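NAF1 (Saccharomyces cerevisiae, PDB 2V3M) binds RNA and serves as an assembly factor for box H/ACA snoRNPs, contacting Cbf5 through a Gar1-like domain and giving way to GAR1 on maturation. Local coordinates at the interface of chains A and B. Sequence-based numbering; all coordinates share one arbitrary frame. Chains: chain A/B, NAF1.

The interface of chains A and B. Residues chain A 40, 45, 76, 78-79, 85, 87; chain B 40, 45, 76, 78-79, 85, 87.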
loop_
_atom_site.group_PDB
_atom_site.type_symbol
_atom_site.label_atom_id
_atom_site.label_comp_id
_atom_site.label_asym_id
_atom_site.label_seq_id
_atom_site.Cartn_x
_atom_site.Cartn_y
_atom_site.Cartn_z
ATOM N N PHE A 40 2.695 2.820 -5.629
ATOM C CA PHE A 40 1.889 4.006 -5.983
ATOM C C PHE A 40 2.470 5.243 -5.307
ATOM O O PHE A 40 3.010 5.179 -4.183
ATOM C CB PHE A 40 0.464 3.787 -5.571
ATOM C CG PHE A 40 0.314 3.626 -4.111
ATOM C CD1 PHE A 40 -0.008 4.724 -3.293
ATOM C CD2 PHE A 40 0.558 2.429 -3.524
ATOM C CE1 PHE A 40 -0.072 4.590 -1.906
ATOM C CE2 PHE A 40 0.447 2.278 -2.184
ATOM C CZ PHE A 40 0.125 3.387 -1.369
ATOM N N ILE A 45 5.589 -0.746 -1.482
ATOM C CA ILE A 45 5.034 -1.494 -0.389
ATOM C C ILE A 45 5.554 -2.947 -0.433
ATOM O O ILE A 45 5.397 -3.608 -1.445
ATOM C CB ILE A 45 3.542 -1.562 -0.498
ATOM C CG1 ILE A 45 2.970 -0.223 -0.222
ATOM C CG2 ILE A 45 3.003 -2.484 0.517
ATOM C CD1 ILE A 45 3.673 0.629 0.550
ATOM N N GLU A 76 7.940 3.451 6.779
ATOM C CA GLU A 76 6.938 3.084 7.733
ATOM C C GLU A 76 6.584 1.605 7.771
ATOM O O GLU A 76 6.517 0.886 6.731
ATOM C CB GLU A 76 5.695 3.824 7.403
ATOM C CG GLU A 76 4.605 3.657 8.362
ATOM C CD GLU A 76 3.243 4.283 7.889
ATOM O OE1 GLU A 76 3.096 4.748 6.740
ATOM O OE2 GLU A 76 2.225 4.326 8.626
ATOM N N PHE A 78 3.570 -0.777 8.841
ATOM C CA PHE A 78 2.172 -0.850 9.260
ATOM C C PHE A 78 1.527 -2.232 8.982
ATOM O O PHE A 78 2.208 -3.125 8.552
ATOM C CB PHE A 78 1.379 0.184 8.466
ATOM C CG PHE A 78 1.299 -0.100 6.957
ATOM C CD1 PHE A 78 2.378 0.183 6.103
ATOM C CD2 PHE A 78 0.141 -0.557 6.374
ATOM C CE1 PHE A 78 2.376 -0.043 4.743
ATOM C CE2 PHE A 78 0.108 -0.817 4.977
ATOM C CZ PHE A 78 1.253 -0.556 4.163
ATOM N N GLY A 79 0.195 -2.392 9.073
ATOM C CA GLY A 79 -0.405 -3.715 9.016
ATOM C C GLY A 79 -0.349 -4.327 10.398
ATOM O O GLY A 79 0.101 -3.673 11.337
ATOM N N PHE A 85 3.456 -4.791 6.901
ATOM C CA PHE A 85 3.751 -4.265 5.571
ATOM C C PHE A 85 4.735 -3.164 5.753
ATOM O O PHE A 85 4.582 -2.388 6.717
ATOM C CB PHE A 85 2.573 -3.534 4.987
ATOM C CG PHE A 85 1.444 -4.417 4.570
ATOM C CD1 PHE A 85 0.302 -4.481 5.333
ATOM C CD2 PHE A 85 1.499 -5.135 3.429
ATOM C CE1 PHE A 85 -0.791 -5.294 4.959
ATOM C CE2 PHE A 85 0.452 -5.990 3.051
ATOM C CZ PHE A 85 -0.699 -6.076 3.786
ATOM N N ARG A 87 6.560 0.194 4.235
ATOM C CA ARG A 87 6.439 1.217 3.200
ATOM C C ARG A 87 7.722 2.007 3.029
ATOM O O ARG A 87 8.278 2.559 4.045
ATOM C CB ARG A 87 5.316 2.101 3.607
ATOM C CG ARG A 87 4.909 3.189 2.645
ATOM C CD ARG A 87 3.955 4.129 3.476
ATOM N NE ARG A 87 4.347 5.480 3.231
ATOM C CZ ARG A 87 4.520 6.441 4.125
ATOM N NH1 ARG A 87 4.296 6.283 5.410
ATOM N NH2 ARG A 87 4.872 7.643 3.698
ATOM N N PHE B 40 -3.693 -4.602 -3.556
ATOM C CA PHE B 40 -2.828 -5.813 -3.497
ATOM C C PHE B 40 -3.252 -6.697 -2.307
ATOM O O PHE B 40 -3.702 -6.163 -1.225
ATOM C CB PHE B 40 -1.383 -5.408 -3.349
ATOM C CG PHE B 40 -1.114 -4.615 -2.073
ATOM C CD1 PHE B 40 -0.713 -5.280 -0.892
ATOM C CD2 PHE B 40 -1.307 -3.226 -2.040
ATOM C CE1 PHE B 40 -0.447 -4.584 0.247
ATOM C CE2 PHE B 40 -1.071 -2.524 -0.910
ATOM C CZ PHE B 40 -0.672 -3.190 0.261
ATOM N N ILE B 45 -6.221 0.440 -0.940
ATOM C CA ILE B 45 -5.604 1.570 -0.233
ATOM C C ILE B 45 -6.176 2.851 -0.778
ATOM O O ILE B 45 -6.125 3.069 -1.962
ATOM C CB ILE B 45 -4.114 1.645 -0.461
ATOM C CG1 ILE B 45 -3.333 0.612 0.345
ATOM C CG2 ILE B 45 -3.568 3.023 0.052
ATOM C CD1 ILE B 45 -4.012 -0.316 1.156
ATOM N N GLU B 76 -7.781 0.121 8.630
ATOM C CA GLU B 76 -6.614 0.722 9.194
ATOM C C GLU B 76 -6.341 2.118 8.661
ATOM O O GLU B 76 -6.337 2.324 7.438
ATOM C CB GLU B 76 -5.323 -0.125 8.985
ATOM C CG GLU B 76 -4.113 0.350 9.779
ATOM C CD GLU B 76 -2.844 -0.334 9.399
ATOM O OE1 GLU B 76 -2.900 -1.081 8.379
ATOM O OE2 GLU B 76 -1.740 -0.077 10.052
ATOM N N PHE B 78 -3.247 4.635 8.326
ATOM C CA PHE B 78 -1.826 4.891 8.492
ATOM C C PHE B 78 -1.318 6.123 7.676
ATOM O O PHE B 78 -2.068 6.849 7.075
ATOM C CB PHE B 78 -1.074 3.625 8.084
ATOM C CG PHE B 78 -1.213 3.282 6.656
ATOM C CD1 PHE B 78 -2.334 2.741 6.176
ATOM C CD2 PHE B 78 -0.189 3.477 5.772
ATOM C CE1 PHE B 78 -2.441 2.396 4.760
ATOM C CE2 PHE B 78 -0.319 3.158 4.318
ATOM C CZ PHE B 78 -1.420 2.663 3.846
ATOM N N GLY B 79 -0.009 6.292 7.590
ATOM C CA GLY B 79 0.483 7.471 6.987
ATOM C C GLY B 79 0.627 8.601 7.966
ATOM O O GLY B 79 0.375 8.478 9.175
ATOM N N PHE B 85 -3.512 7.541 4.816
ATOM C CA PHE B 85 -3.920 6.597 3.890
ATOM C C PHE B 85 -4.905 5.750 4.572
ATOM O O PHE B 85 -4.728 5.483 5.746
ATOM C CB PHE B 85 -2.786 5.665 3.535
ATOM C CG PHE B 85 -1.714 6.288 2.708
ATOM C CD1 PHE B 85 -0.481 6.704 3.298
ATOM C CD2 PHE B 85 -1.913 6.492 1.384
ATOM C CE1 PHE B 85 0.497 7.318 2.571
ATOM C CE2 PHE B 85 -0.925 7.088 0.601
ATOM C CZ PHE B 85 0.261 7.501 1.172
ATOM N N ARG B 87 -6.661 1.832 4.673
ATOM C CA ARG B 87 -6.560 0.512 4.213
ATOM C C ARG B 87 -7.870 -0.167 4.519
ATOM O O ARG B 87 -8.345 -0.091 5.696
ATOM C CB ARG B 87 -5.481 -0.135 5.024
ATOM C CG ARG B 87 -5.138 -1.535 4.561
ATOM C CD ARG B 87 -4.028 -2.060 5.463
ATOM N NE ARG B 87 -4.382 -3.410 5.775
ATOM C CZ ARG B 87 -4.573 -3.852 6.960
ATOM N NH1 ARG B 87 -4.323 -3.121 7.986
ATOM N NH2 ARG B 87 -4.976 -5.079 7.065
#
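A:Phe78 and B:Phe78 both hold CG in the crowded position between backbone N and carbonyl carbon (chi1 66° in A). This sends the two rings to the two-fold axis, where they stack in parallel but slipped, a rim atom of one ring over the centre of the other. The centroids lie 4.2 Å from each other. The outer face of each ring rests on CB of Phe85 from its own chain, so each ring is sandwiched.

Glu76 has CG anti to the backbone N and an extended chain. It reaches across the interface and crosses the partner's Phe78 at about a right angle. OE1 of the carboxylate lies at the ring edge, in plane. B:Gly79 N donates to A:Glu76 OE2 at 3.2 Å. The bond is almost straight, 171° at H, and the oxygen accepts through its syn lone pair. A:Gly79 N meets B:Glu76 OE2 in the same way. The other oxygen is held within the chain: B:Arg87 NH1 forms a salt bridge to B:Glu76 OE1 at 2.5 Å, from above the carboxylate plane. Arg87 thus steadies the glutamate and would be expected to keep it ionised.

Phe40 and Phe85 meet tip to tip. B:Phe40 turns its edge toward the face of A:Phe85, planes 82° apart. B:Phe40 CE1 comes near the rim of that face, 3.3 Å from A:Phe85 CE2. In the twin, A:Phe40 CE1 is 3.6 Å from B:Phe85 CE2. The CG2 methyl of A:Ile45 crosses to B:Phe40 CZ at 3.8 Å.

The structure alone does not show whether this dimer forms outside the crystal. Here, aromatic packing and paired carboxylate-to-backbone bonds join two copies of the Gar1-like domain, the domain that mediates binding to Cbf5.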